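Local coordinates for putative uncharacterized protein gbs0355 (Streptococcus agalactiae, PDB 3OKZ) that has no established function but probably attaches glycopolymers to the peptidoglycan of the cell envelope, like other LytR/CpsA/Psr proteins, at residues A[56-61]-A[275-280]; A[68-71]-A[77-80]; A[86-89]-A[95-98]; A[100-103]-A[107-110]; A[262-267]-A[284-289]. All coordinates share one frame; numbering follows the deposited sequence.

Interaction 1. Residues A[56-61]-A[275-280]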
loop_
_atom_site.group_PDB
_atom_site.type_symbol
_atom_site.label_atom_id
_atom_site.label_comp_id
_atom_site.label_asym_id
_atom_site.label_seq_id
_atom_site.Cartn_x
_atom_site.Cartn_y
_atom_site.Cartn_z
ATOM N N LYS A 56 5.568 14.796 10.332
ATOM C CA LYS A 56 5.837 13.368 10.383
ATOM C C LYS A 56 5.021 12.573 9.372
ATOM O O LYS A 56 4.001 13.039 8.866
ATOM C CB LYS A 56 5.560 12.853 11.798
ATOM C CG LYS A 56 5.856 11.364 12.013
ATOM C CD LYS A 56 5.697 10.963 13.491
ATOM C CE LYS A 56 4.300 11.278 14.032
ATOM N NZ LYS A 56 4.129 10.946 15.480
ATOM N N THR A 57 5.485 11.362 9.086
ATOM C CA THR A 57 4.807 10.482 8.145
ATOM C C THR A 57 4.817 9.039 8.633
ATOM O O THR A 57 5.795 8.579 9.223
ATOM C CB THR A 57 5.478 10.537 6.762
ATOM O OG1 THR A 57 5.209 11.805 6.158
ATOM C CG2 THR A 57 4.962 9.423 5.862
ATOM N N THR A 58 3.722 8.328 8.390
ATOM C CA THR A 58 3.630 6.929 8.787
ATOM C C THR A 58 3.099 6.103 7.632
ATOM O O THR A 58 2.256 6.568 6.861
ATOM C CB THR A 58 2.673 6.728 9.964
ATOM O OG1 THR A 58 1.317 6.811 9.495
ATOM C CG2 THR A 58 2.923 7.789 11.039
HETATM N N MSE A 59 3.592 4.875 7.522
HETATM C CA MSE A 59 3.156 3.962 6.478
HETATM C C MSE A 59 2.702 2.656 7.067
HETATM O O MSE A 59 3.463 1.966 7.748
HETATM C CB MSE A 59 4.284 3.662 5.519
HETATM C CG MSE A 59 4.841 4.859 4.819
HETATM SE SE MSE A 59 6.077 4.221 3.536
HETATM C CE MSE A 59 4.865 4.131 2.032
ATOM N N THR A 60 1.458 2.306 6.792
ATOM C CA THR A 60 0.929 1.054 7.284
ATOM C C THR A 60 0.566 0.112 6.125
ATOM O O THR A 60 -0.335 0.382 5.328
ATOM C CB THR A 60 -0.266 1.323 8.218
ATOM O OG1 THR A 60 0.205 2.062 9.354
ATOM C CG2 THR A 60 -0.890 0.019 8.722
ATOM N N SER A 61 1.320 -0.979 6.026
ATOM C CA SER A 61 1.103 -1.990 4.998
ATOM C C SER A 61 -0.121 -2.805 5.404
ATOM O O SER A 61 -0.311 -3.112 6.582
ATOM C CB SER A 61 2.332 -2.901 4.891
ATOM O OG SER A 61 3.522 -2.165 4.632
ATOM N N LYS A 275 -5.703 7.478 13.169
ATOM C CA LYS A 275 -6.607 8.593 13.430
ATOM C C LYS A 275 -5.884 9.750 14.119
ATOM O O LYS A 275 -6.073 10.910 13.749
ATOM C CB LYS A 275 -7.791 8.126 14.278
ATOM C CG LYS A 275 -8.841 7.395 13.469
ATOM C CD LYS A 275 -9.887 6.733 14.327
ATOM C CE LYS A 275 -10.943 6.086 13.445
ATOM N NZ LYS A 275 -11.822 5.172 14.215
ATOM N N LYS A 276 -5.053 9.441 15.113
ATOM C CA LYS A 276 -4.310 10.485 15.803
ATOM C C LYS A 276 -3.455 11.261 14.799
ATOM O O LYS A 276 -3.247 12.463 14.953
ATOM C CB LYS A 276 -3.407 9.891 16.883
ATOM C CG LYS A 276 -2.538 10.938 17.581
ATOM C CD LYS A 276 -1.446 10.322 18.457
ATOM C CE LYS A 276 -2.017 9.487 19.598
ATOM N NZ LYS A 276 -0.953 8.902 20.464
ATOM N N GLU A 277 -2.965 10.570 13.771
ATOM C CA GLU A 277 -2.127 11.192 12.742
ATOM C C GLU A 277 -2.892 12.190 11.885
ATOM O O GLU A 277 -2.370 13.258 11.554
ATOM C CB GLU A 277 -1.526 10.131 11.816
ATOM C CG GLU A 277 -0.559 9.199 12.493
ATOM C CD GLU A 277 0.491 9.949 13.273
ATOM O OE1 GLU A 277 0.964 10.993 12.770
ATOM O OE2 GLU A 277 0.849 9.492 14.381
ATOM N N LEU A 278 -4.118 11.837 11.507
ATOM C CA LEU A 278 -4.913 12.726 10.669
ATOM C C LEU A 278 -5.729 13.719 11.490
ATOM O O LEU A 278 -6.623 14.390 10.956
ATOM C CB LEU A 278 -5.855 11.924 9.762
ATOM C CG LEU A 278 -5.291 10.981 8.691
ATOM C CD1 LEU A 278 -3.854 11.374 8.332
ATOM C CD2 LEU A 278 -5.349 9.557 9.195
ATOM N N ASP A 279 -5.408 13.828 12.780
ATOM C CA ASP A 279 -6.130 14.739 13.666
ATOM C C ASP A 279 -7.615 14.375 13.667
ATOM O O ASP A 279 -8.479 15.212 13.384
ATOM C CB ASP A 279 -5.969 16.203 13.221
ATOM C CG ASP A 279 -4.670 16.839 13.713
ATOM O OD1 ASP A 279 -4.096 16.356 14.712
ATOM O OD2 ASP A 279 -4.232 17.845 13.108
ATOM N N LYS A 280 -7.897 13.109 13.960
ATOM C CA LYS A 280 -9.269 12.615 14.029
ATOM C C LYS A 280 -9.502 12.048 15.418
ATOM O O LYS A 280 -8.578 11.574 16.068
ATOM C CB LYS A 280 -9.504 11.523 12.991
ATOM C CG LYS A 280 -9.525 12.025 11.569
ATOM C CD LYS A 280 -9.448 10.869 10.583
ATOM C CE LYS A 280 -9.573 11.358 9.159
ATOM N NZ LYS A 280 -10.922 11.915 8.902
#
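Glu277, in the last turn of helix 264-277, reaches across to Lys56 and Thr58 on the strand and carries the whole contact on its side of the interface. The charged part is a loose ion pair. Lys56 NZ lies 3.8 Å from Glu277 OE2, a long salt bridge, and the methylene next to the ammonium lies slightly closer to the carboxylate: Lys56 CE is 3.6 Å from Glu277 OE1. The two side chains cross at about a right angle, so the lysine end passes across the carboxylate. Lys56 sends CG anti to its backbone N (chi1 -178°) and then bends at chi3, which turns CE and NZ toward the glutamate.

The apolar part belongs to Thr58. Its methyl meets the acidic side chain from the opposite direction, with Thr58 CG2 3.9 Å from Glu277 CD and 4.0 Å from Glu277 CG. A bend at chi2 of Glu277 (-51°) brings the carboxylate against both strand residues. The threonine hydroxyl is engaged elsewhere, in a hydrogen bond with Thr49 of the adjacent strand.

Backbone bonds finish the helix behind Glu277. Asp279, at positive phi, is the C-prime residue of a Schellman motif, in which Lys280 N bonds to Lys275 O at 2.9 Å and Asp279 N makes a weak bond to Lys276 O.

In the main mixed sheet, strand 56-62 lies between strands 41-51 and 241-252. Helices cover both faces in a layered alpha/beta arrangement: the end of helix 264-277 on one, with Glu277 and Leu278 touching Thr49, and helix 178-200 on the other, against Met59.

Interaction 2. Residues A[68-71]-A[77-80]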
loop_
_atom_site.group_PDB
_atom_site.type_symbol
_atom_site.label_atom_id
_atom_site.label_comp_id
_atom_site.label_asym_id
_atom_site.label_seq_id
_atom_site.Cartn_x
_atom_site.Cartn_y
_atom_site.Cartn_z
ATOM N N ILE A 68 -11.904 -10.116 5.209
ATOM C CA ILE A 68 -12.784 -8.957 5.308
ATOM C C ILE A 68 -14.081 -9.107 4.512
ATOM O O ILE A 68 -14.145 -9.873 3.553
ATOM C CB ILE A 68 -12.039 -7.681 4.808
ATOM C CG1 ILE A 68 -12.457 -6.460 5.634
ATOM C CG2 ILE A 68 -12.381 -7.406 3.347
ATOM C CD1 ILE A 68 -11.653 -5.221 5.318
ATOM N N LYS A 69 -15.113 -8.374 4.917
ATOM C CA LYS A 69 -16.393 -8.392 4.212
ATOM C C LYS A 69 -16.314 -7.265 3.190
ATOM O O LYS A 69 -16.581 -6.105 3.509
ATOM C CB LYS A 69 -17.545 -8.130 5.186
ATOM C CG LYS A 69 -18.908 -7.939 4.534
ATOM C CD LYS A 69 -19.956 -7.626 5.598
ATOM C CE LYS A 69 -21.351 -7.477 5.007
ATOM N NZ LYS A 69 -21.804 -8.708 4.281
ATOM N N LEU A 70 -15.930 -7.606 1.965
ATOM C CA LEU A 70 -15.790 -6.609 0.915
ATOM C C LEU A 70 -16.875 -5.554 0.895
ATOM O O LEU A 70 -18.057 -5.867 0.985
ATOM C CB LEU A 70 -15.766 -7.267 -0.455
ATOM C CG LEU A 70 -14.762 -8.384 -0.675
ATOM C CD1 LEU A 70 -14.821 -8.808 -2.146
ATOM C CD2 LEU A 70 -13.367 -7.901 -0.285
ATOM N N SER A 71 -16.457 -4.301 0.771
ATOM C CA SER A 71 -17.384 -3.185 0.678
ATOM C C SER A 71 -17.249 -2.728 -0.768
ATOM O O SER A 71 -16.157 -2.776 -1.326
ATOM C CB SER A 71 -16.974 -2.058 1.627
ATOM O OG SER A 71 -16.925 -2.516 2.963
ATOM N N GLY A 77 -20.916 -7.871 -8.254
ATOM C CA GLY A 77 -21.216 -9.204 -7.766
ATOM C C GLY A 77 -20.504 -9.619 -6.485
ATOM O O GLY A 77 -20.955 -10.515 -5.776
ATOM N N GLN A 78 -19.397 -8.963 -6.167
ATOM C CA GLN A 78 -18.648 -9.327 -4.976
ATOM C C GLN A 78 -18.805 -8.443 -3.737
ATOM O O GLN A 78 -18.134 -8.670 -2.734
ATOM C CB GLN A 78 -17.166 -9.448 -5.331
ATOM C CG GLN A 78 -16.839 -10.681 -6.134
ATOM C CD GLN A 78 -17.243 -11.939 -5.403
ATOM O OE1 GLN A 78 -17.195 -11.990 -4.171
ATOM N NE2 GLN A 78 -17.633 -12.971 -6.154
ATOM N N THR A 79 -19.682 -7.446 -3.791
ATOM C CA THR A 79 -19.878 -6.582 -2.631
ATOM C C THR A 79 -20.496 -7.395 -1.498
ATOM O O THR A 79 -21.204 -8.371 -1.749
ATOM C CB THR A 79 -20.813 -5.400 -2.958
ATOM O OG1 THR A 79 -20.344 -4.726 -4.132
ATOM C CG2 THR A 79 -20.849 -4.412 -1.800
ATOM N N GLY A 80 -20.225 -6.996 -0.256
ATOM C CA GLY A 80 -20.767 -7.699 0.899
ATOM C C GLY A 80 -20.487 -9.196 0.930
ATOM O O GLY A 80 -21.326 -9.985 1.373
#
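Leu70 and Gly80 bury the most surface here, and they are joined through their backbones: Gly80 N donates to Leu70 O at 2.7 Å. The bond is bent, with an N-H...O angle of 133°, and the donor stands 32° out of the carbonyl plane. Gly80 has both phi and psi positive, a left-handed helical conformation that glycine adopts readily, and it faces the strand end with main-chain atoms alone.

The Leu70 side chain leans toward the loop and lies against the Gln78 carbonyl oxygen. Its CG is anti to the carbonyl carbon (chi1 -53°), which brings Leu70 CD1 to 3.4 Å from Gln78 O and 4.0 Å from Gln78 CB. Of the glutamine side chain, CB is what meets the leucine; its main-chain O is closer still.

Lys69 adds a polar link. Its chain runs extended past Gly80 and bends only at the last torsion, so that Lys69 NZ makes a weak hydrogen bond to Gly80 O at 3.2 Å on the exposed side. Next to Leu70, the methyl of Thr79 touches the Ser71 backbone. The hydroxyls of these two residues bond elsewhere, Thr79 to Pro73 O and Ser71 to Asp103.

Leu70 also bonds through its backbone to Val81, so the pairing of strands 67-69 and 82-84 continues briefly into the turn. This is the base of the connecting loop of a two-stranded antiparallel beta-hairpin.

Interaction 3. Residues A[86-89]-A[95-98]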
loop_
_atom_site.group_PDB
_atom_site.type_symbol
_atom_site.label_atom_id
_atom_site.label_comp_id
_atom_site.label_asym_id
_atom_site.label_seq_id
_atom_site.Cartn_x
_atom_site.Cartn_y
_atom_site.Cartn_z
ATOM N N ASN A 86 -7.340 -8.767 -0.547
ATOM C CA ASN A 86 -6.718 -8.708 -1.854
ATOM C C ASN A 86 -7.766 -8.639 -2.970
ATOM O O ASN A 86 -7.529 -8.019 -4.010
ATOM C CB ASN A 86 -5.831 -9.949 -2.023
ATOM C CG ASN A 86 -5.091 -9.972 -3.338
ATOM O OD1 ASN A 86 -4.209 -9.149 -3.586
ATOM N ND2 ASN A 86 -5.446 -10.923 -4.194
ATOM N N ALA A 87 -8.930 -9.249 -2.732
ATOM C CA ALA A 87 -10.004 -9.312 -3.726
ATOM C C ALA A 87 -10.802 -8.045 -4.015
ATOM O O ALA A 87 -11.570 -8.020 -4.976
ATOM C CB ALA A 87 -10.969 -10.437 -3.368
ATOM N N ALA A 88 -10.650 -7.006 -3.199
ATOM C CA ALA A 88 -11.389 -5.769 -3.438
ATOM C C ALA A 88 -11.035 -5.213 -4.817
ATOM O O ALA A 88 -11.894 -5.103 -5.693
ATOM C CB ALA A 88 -11.067 -4.753 -2.371
ATOM N N TYR A 89 -9.767 -4.869 -5.009
ATOM C CA TYR A 89 -9.308 -4.340 -6.293
ATOM C C TYR A 89 -9.540 -5.380 -7.386
ATOM O O TYR A 89 -10.055 -5.064 -8.457
ATOM C CB TYR A 89 -7.819 -3.985 -6.213
ATOM C CG TYR A 89 -7.297 -3.145 -7.359
ATOM C CD1 TYR A 89 -6.992 -3.718 -8.593
ATOM C CD2 TYR A 89 -7.092 -1.772 -7.204
ATOM C CE1 TYR A 89 -6.490 -2.938 -9.644
ATOM C CE2 TYR A 89 -6.592 -0.988 -8.245
ATOM C CZ TYR A 89 -6.295 -1.575 -9.457
ATOM O OH TYR A 89 -5.804 -0.801 -10.482
ATOM N N GLU A 95 -11.743 1.751 -6.789
ATOM C CA GLU A 95 -12.922 2.117 -6.003
ATOM C C GLU A 95 -13.280 1.166 -4.867
ATOM O O GLU A 95 -13.526 1.600 -3.736
ATOM C CB GLU A 95 -14.123 2.262 -6.931
ATOM C CG GLU A 95 -15.469 2.338 -6.234
ATOM C CD GLU A 95 -16.567 2.755 -7.187
ATOM O OE1 GLU A 95 -16.813 3.976 -7.320
ATOM O OE2 GLU A 95 -17.170 1.862 -7.815
HETATM N N MSE A 96 -13.320 -0.128 -5.172
HETATM C CA MSE A 96 -13.676 -1.138 -4.179
HETATM C C MSE A 96 -12.556 -1.302 -3.168
HETATM O O MSE A 96 -12.804 -1.532 -1.990
HETATM C CB MSE A 96 -13.989 -2.477 -4.866
HETATM C CG MSE A 96 -14.565 -3.552 -3.945
HETATM SE SE MSE A 96 -15.448 -4.978 -4.944
HETATM C CE MSE A 96 -17.281 -4.426 -4.697
ATOM N N ALA A 97 -11.321 -1.175 -3.633
ATOM C CA ALA A 97 -10.183 -1.285 -2.743
ATOM C C ALA A 97 -10.304 -0.132 -1.767
ATOM O O ALA A 97 -10.205 -0.306 -0.548
ATOM C CB ALA A 97 -8.897 -1.164 -3.522
ATOM N N LEU A 98 -10.534 1.061 -2.304
ATOM C CA LEU A 98 -10.658 2.217 -1.446
ATOM C C LEU A 98 -11.794 2.016 -0.453
ATOM O O LEU A 98 -11.585 2.100 0.762
ATOM C CB LEU A 98 -10.905 3.479 -2.266
ATOM C CG LEU A 98 -10.981 4.715 -1.366
ATOM C CD1 LEU A 98 -9.617 4.991 -0.772
ATOM C CD2 LEU A 98 -11.469 5.910 -2.154
#
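Ala88 and Ala97 form the close part of this contact, where small side chains let two helical backbones come within 4.7 Å of each other, measured CA to CA. The methyl of Ala88 points into the partner helix, with Ala88 CB 3.6 Å from Ala97 CA and close to Met96 O as well. Beside it, the stem of selenomethionine Met96 lies along the Ala88 peptide: Met96 CB is 3.5 Å from Ala88 O, and Met96 CG is 4.0 Å from Ala88 CB.

Short helix 87-90 is joined by a tight turn to helix 93-105 and folds against its first turns. Tyr89 and Ala97 both turn to Met25 on strand 20-28, so the pair packs on the main sheet of the LytR/CpsA/Psr domain.

The contact is looser at Tyr89, whose CB and ring edge meet the Ala97 methyl: Tyr89 CB is 4.0 Å from Ala97 CB, which lies near the ring plane. A chi1 of -167° swings the ring toward strand 20-28, where it touches Met25 and Val27, and its hydroxyl bonds to Gln114 OE1. The far end of Met96 leads away toward Pro73 and Thr79, while neighbouring Glu95 points outward on the solvent side.

Interaction 4. Residues A[100-103]-A[107-110]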
loop_
_atom_site.group_PDB
_atom_site.type_symbol
_atom_site.label_atom_id
_atom_site.label_comp_id
_atom_site.label_asym_id
_atom_site.label_seq_id
_atom_site.Cartn_x
_atom_site.Cartn_y
_atom_site.Cartn_z
ATOM N N THR A 100 -13.355 -0.653 0.540
ATOM C CA THR A 100 -13.060 -1.770 1.434
ATOM C C THR A 100 -12.054 -1.326 2.484
ATOM O O THR A 100 -12.159 -1.702 3.649
ATOM C CB THR A 100 -12.463 -2.967 0.671
ATOM O OG1 THR A 100 -13.342 -3.338 -0.397
ATOM C CG2 THR A 100 -12.285 -4.161 1.601
ATOM N N VAL A 101 -11.085 -0.514 2.076
ATOM C CA VAL A 101 -10.074 -0.036 3.014
ATOM C C VAL A 101 -10.631 0.989 3.983
ATOM O O VAL A 101 -10.251 1.012 5.161
ATOM C CB VAL A 101 -8.858 0.568 2.273
ATOM C CG1 VAL A 101 -8.037 1.444 3.226
ATOM C CG2 VAL A 101 -7.987 -0.569 1.702
ATOM N N GLN A 102 -11.527 1.841 3.500
ATOM C CA GLN A 102 -12.108 2.839 4.375
ATOM C C GLN A 102 -12.919 2.128 5.454
ATOM O O GLN A 102 -12.863 2.503 6.626
ATOM C CB GLN A 102 -12.986 3.814 3.580
ATOM C CG GLN A 102 -12.200 4.694 2.609
ATOM C CD GLN A 102 -13.009 5.843 2.033
ATOM O OE1 GLN A 102 -12.471 6.706 1.349
ATOM N NE2 GLN A 102 -14.298 5.856 2.306
ATOM N N ASP A 103 -13.652 1.083 5.073
ATOM C CA ASP A 103 -14.452 0.346 6.047
ATOM C C ASP A 103 -13.608 -0.504 6.981
ATOM O O ASP A 103 -14.020 -0.792 8.108
ATOM C CB ASP A 103 -15.476 -0.545 5.352
ATOM C CG ASP A 103 -16.634 0.247 4.776
ATOM O OD1 ASP A 103 -16.916 1.353 5.308
ATOM O OD2 ASP A 103 -17.265 -0.247 3.805
ATOM N N ILE A 107 -12.364 5.007 8.602
ATOM C CA ILE A 107 -11.851 6.341 8.331
ATOM C C ILE A 107 -12.023 6.674 6.855
ATOM O O ILE A 107 -12.116 5.784 6.004
ATOM C CB ILE A 107 -10.345 6.420 8.694
ATOM C CG1 ILE A 107 -9.837 7.849 8.549
ATOM C CG2 ILE A 107 -9.536 5.519 7.773
ATOM C CD1 ILE A 107 -8.367 7.990 8.884
ATOM N N ASN A 108 -12.086 7.964 6.556
ATOM C CA ASN A 108 -12.209 8.401 5.176
ATOM C C ASN A 108 -10.795 8.687 4.689
ATOM O O ASN A 108 -10.036 9.458 5.294
ATOM C CB ASN A 108 -13.104 9.644 5.086
ATOM C CG ASN A 108 -14.599 9.300 5.230
ATOM O OD1 ASN A 108 -15.467 10.178 5.165
ATOM N ND2 ASN A 108 -14.897 8.014 5.423
ATOM N N VAL A 109 -10.435 8.026 3.604
ATOM C CA VAL A 109 -9.101 8.160 3.021
ATOM C C VAL A 109 -9.007 9.322 2.028
ATOM O O VAL A 109 -9.380 9.186 0.868
ATOM C CB VAL A 109 -8.704 6.850 2.297
ATOM C CG1 VAL A 109 -7.285 6.945 1.783
ATOM C CG2 VAL A 109 -8.862 5.678 3.236
ATOM N N ASP A 110 -8.491 10.451 2.489
ATOM C CA ASP A 110 -8.334 11.648 1.666
ATOM C C ASP A 110 -8.041 11.422 0.178
ATOM O O ASP A 110 -8.834 11.791 -0.692
ATOM C CB ASP A 110 -7.238 12.523 2.276
ATOM C CG ASP A 110 -7.692 13.223 3.532
ATOM O OD1 ASP A 110 -6.855 13.475 4.417
ATOM O OD2 ASP A 110 -8.894 13.532 3.628
#
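Val101 opens the contact on its buried side, where its CG1 methyl meets the CG2 methyl of Val109 at 4.3 Å. Gln102, one step on, supplies most of the helix's share of the interface and holds the loop at two levels. Its carbonyl accepts from the main chain five residues ahead: Ile107 N to Gln102 O is 3.2 Å, a fairly straight bond at 161°. Its side chain then runs alongside the loop to Val109, CB and CG passing beside Ile107 O. CG lies anti to the carbonyl carbon (chi1 -67°) and the rest of the chain is extended, so the methylene Gln102 CG packs on Val109 CG2 at 3.5 Å before the amide arrives at the backbone. There Gln102 OE1 receives a weak hydrogen bond from Val109 N at 3.3 Å. Gln102 NE2 passes beside the Asn108 amide, 3.8 Å from Asn108 ND2, with the two amide planes 26° apart; this is an approach without a bond, on the solvent side, where Asn108 is exposed.

The loop thus turns back on the end of helix 93-105 and leads into strand 111-116. Val101 and Val109 both rest on Leu23 of strand 20-28, and they touch Met45 and Leu47 respectively on strand 41-51, which places the helix and its exit over the main sheet.

Interaction 5. Residues A[262-267]-A[284-289]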
loop_
_atom_site.group_PDB
_atom_site.type_symbol
_atom_site.label_atom_id
_atom_site.label_comp_id
_atom_site.label_asym_id
_atom_site.label_seq_id
_atom_site.Cartn_x
_atom_site.Cartn_y
_atom_site.Cartn_z
ATOM N N LEU A 262 -7.623 -10.736 11.977
ATOM C CA LEU A 262 -7.253 -9.689 12.927
ATOM C C LEU A 262 -8.018 -9.766 14.242
ATOM O O LEU A 262 -9.170 -10.179 14.268
ATOM C CB LEU A 262 -7.512 -8.322 12.291
ATOM C CG LEU A 262 -6.829 -8.083 10.949
ATOM C CD1 LEU A 262 -7.367 -6.841 10.302
ATOM C CD2 LEU A 262 -5.339 -7.963 11.168
ATOM N N THR A 263 -7.372 -9.370 15.331
ATOM C CA THR A 263 -8.036 -9.360 16.626
ATOM C C THR A 263 -8.606 -7.980 16.879
ATOM O O THR A 263 -8.118 -6.990 16.322
ATOM C CB THR A 263 -7.081 -9.666 17.790
ATOM O OG1 THR A 263 -5.768 -9.161 17.501
ATOM C CG2 THR A 263 -7.040 -11.146 18.044
ATOM N N LYS A 264 -9.632 -7.918 17.729
ATOM C CA LYS A 264 -10.262 -6.652 18.071
ATOM C C LYS A 264 -9.252 -5.701 18.711
ATOM O O LYS A 264 -9.080 -4.566 18.257
ATOM C CB LYS A 264 -11.435 -6.877 19.029
ATOM C CG LYS A 264 -12.677 -7.517 18.397
ATOM C CD LYS A 264 -13.821 -7.680 19.415
ATOM C CE LYS A 264 -15.055 -8.352 18.807
ATOM N NZ LYS A 264 -16.111 -8.642 19.827
ATOM N N LYS A 265 -8.576 -6.174 19.752
ATOM C CA LYS A 265 -7.599 -5.368 20.476
ATOM C C LYS A 265 -6.596 -4.667 19.561
ATOM O O LYS A 265 -6.221 -3.520 19.799
ATOM C CB LYS A 265 -6.829 -6.253 21.457
ATOM C CG LYS A 265 -6.044 -5.507 22.529
ATOM C CD LYS A 265 -6.933 -5.152 23.725
ATOM C CE LYS A 265 -6.120 -4.595 24.895
ATOM N NZ LYS A 265 -6.946 -4.416 26.128
ATOM N N HIS A 266 -6.171 -5.364 18.513
ATOM C CA HIS A 266 -5.173 -4.842 17.584
ATOM C C HIS A 266 -5.696 -3.838 16.567
ATOM O O HIS A 266 -5.219 -2.707 16.501
ATOM C CB HIS A 266 -4.515 -6.000 16.834
ATOM C CG HIS A 266 -3.302 -5.608 16.053
ATOM N ND1 HIS A 266 -3.118 -5.962 14.733
ATOM C CD2 HIS A 266 -2.186 -4.929 16.418
ATOM C CE1 HIS A 266 -1.942 -5.523 14.320
ATOM N NE2 HIS A 266 -1.356 -4.893 15.323
ATOM N N LEU A 267 -6.667 -4.262 15.766
ATOM C CA LEU A 267 -7.221 -3.400 14.737
ATOM C C LEU A 267 -7.669 -2.044 15.260
ATOM O O LEU A 267 -7.532 -1.041 14.567
ATOM C CB LEU A 267 -8.376 -4.106 14.012
ATOM C CG LEU A 267 -9.121 -3.311 12.934
ATOM C CD1 LEU A 267 -8.149 -2.643 11.996
ATOM C CD2 LEU A 267 -10.032 -4.233 12.171
ATOM N N LYS A 284 -13.580 4.470 21.153
ATOM C CA LYS A 284 -13.394 3.633 22.334
ATOM C C LYS A 284 -13.836 2.212 21.997
ATOM O O LYS A 284 -13.300 1.237 22.525
ATOM C CB LYS A 284 -14.219 4.156 23.513
ATOM C CG LYS A 284 -13.714 5.454 24.124
ATOM C CD LYS A 284 -13.846 6.640 23.172
ATOM C CE LYS A 284 -13.332 7.928 23.812
ATOM N NZ LYS A 284 -13.418 9.092 22.884
ATOM N N THR A 285 -14.823 2.104 21.114
ATOM C CA THR A 285 -15.336 0.807 20.696
ATOM C C THR A 285 -15.002 0.672 19.222
ATOM O O THR A 285 -15.088 1.632 18.465
ATOM C CB THR A 285 -16.873 0.692 20.893
ATOM O OG1 THR A 285 -17.554 1.338 19.810
ATOM C CG2 THR A 285 -17.291 1.351 22.203
ATOM N N LEU A 286 -14.615 -0.524 18.819
ATOM C CA LEU A 286 -14.232 -0.774 17.445
ATOM C C LEU A 286 -15.383 -1.010 16.466
ATOM O O LEU A 286 -16.445 -1.505 16.839
ATOM C CB LEU A 286 -13.253 -1.958 17.424
ATOM C CG LEU A 286 -12.926 -2.712 16.136
ATOM C CD1 LEU A 286 -12.418 -1.764 15.063
ATOM C CD2 LEU A 286 -11.878 -3.769 16.458
ATOM N N LYS A 287 -15.144 -0.628 15.213
ATOM C CA LYS A 287 -16.078 -0.797 14.099
ATOM C C LYS A 287 -15.191 -1.067 12.891
ATOM O O LYS A 287 -14.194 -0.376 12.684
ATOM C CB LYS A 287 -16.898 0.476 13.863
ATOM C CG LYS A 287 -17.656 0.514 12.540
ATOM C CD LYS A 287 -18.382 1.839 12.394
ATOM C CE LYS A 287 -18.857 2.100 10.970
ATOM N NZ LYS A 287 -19.932 1.167 10.537
ATOM N N THR A 288 -15.543 -2.076 12.109
ATOM C CA THR A 288 -14.769 -2.454 10.935
ATOM C C THR A 288 -15.608 -3.395 10.105
ATOM O O THR A 288 -16.625 -3.899 10.577
ATOM C CB THR A 288 -13.488 -3.219 11.318
ATOM O OG1 THR A 288 -12.709 -3.474 10.143
ATOM C CG2 THR A 288 -13.847 -4.549 11.950
ATOM N N SER A 289 -15.185 -3.641 8.870
ATOM C CA SER A 289 -15.922 -4.561 8.008
ATOM C C SER A 289 -15.186 -5.890 7.954
ATOM O O SER A 289 -15.602 -6.818 7.268
ATOM C CB SER A 289 -16.074 -3.978 6.602
ATOM O OG SER A 289 -14.834 -3.504 6.107
#
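The first turn of helix 264-277 and the extended segment 284-289 come nearest at Lys264 and Leu286, whose CA atoms are 7.1 Å apart, so side chains rather than backbone bonds fill the gap. Leu286 points into the helix and buries the most surface. Its chi1 of 164° swings the branch away from the backbone nitrogen, and the two methyls go to different targets: Leu286 CD2 lies 3.4 Å from Lys264 O and 4.1 Å from Lys264 CB, whereas Leu286 CD1 is 4.2 Å from Leu267 CG. Further along the helix, Leu268 and Gln271 also touch this leucine.

The loop between helix 264-277 and helix 293-296 here passes back across the start of helix 264-277, roughly at right angles to it, with Leu104 of helix 93-105 on the Leu267 side. Thr263 sits at the N-cap, its side chain making no capping bond, and its carbonyl starts the helix by accepting from Leu267 N at 3.1 Å.

Leu267 meets Thr288 through a single methyl. Leu267 CD2 reaches over the branched end of the threonine, 3.4 Å from Thr288 OG1, 3.7 Å from Thr288 CB and nearly as close to its methyl. The hydroxyl itself bonds to Leu104 O and to Ala290 N. The Lys264 chain, extended beyond CG, leads its ammonium away to a salt bridge with Asp295.

In the fold
Interactions 1, 3 and 4 are largely buried beside the main sheet, interaction 5 is partly buried, and interaction 2 lies at the surface. Interactions 3 and 4 share helix 93-105, and interactions 1 and 5 use the two ends of helix 264-277. Interaction 3 is apolar and interaction 5 largely so, whereas interactions 2 and 4 rest on backbone hydrogen bonds that close the loops between their elements, and interaction 1 pairs charges loosely. Several join directly: Ile107 of interaction 4 packs on Leu278 and Lys280 of interaction 1, Met96 of interaction 3 touches Thr79 of interaction 2, and Ser289 of interaction 5 bonds through its backbone to Lys69.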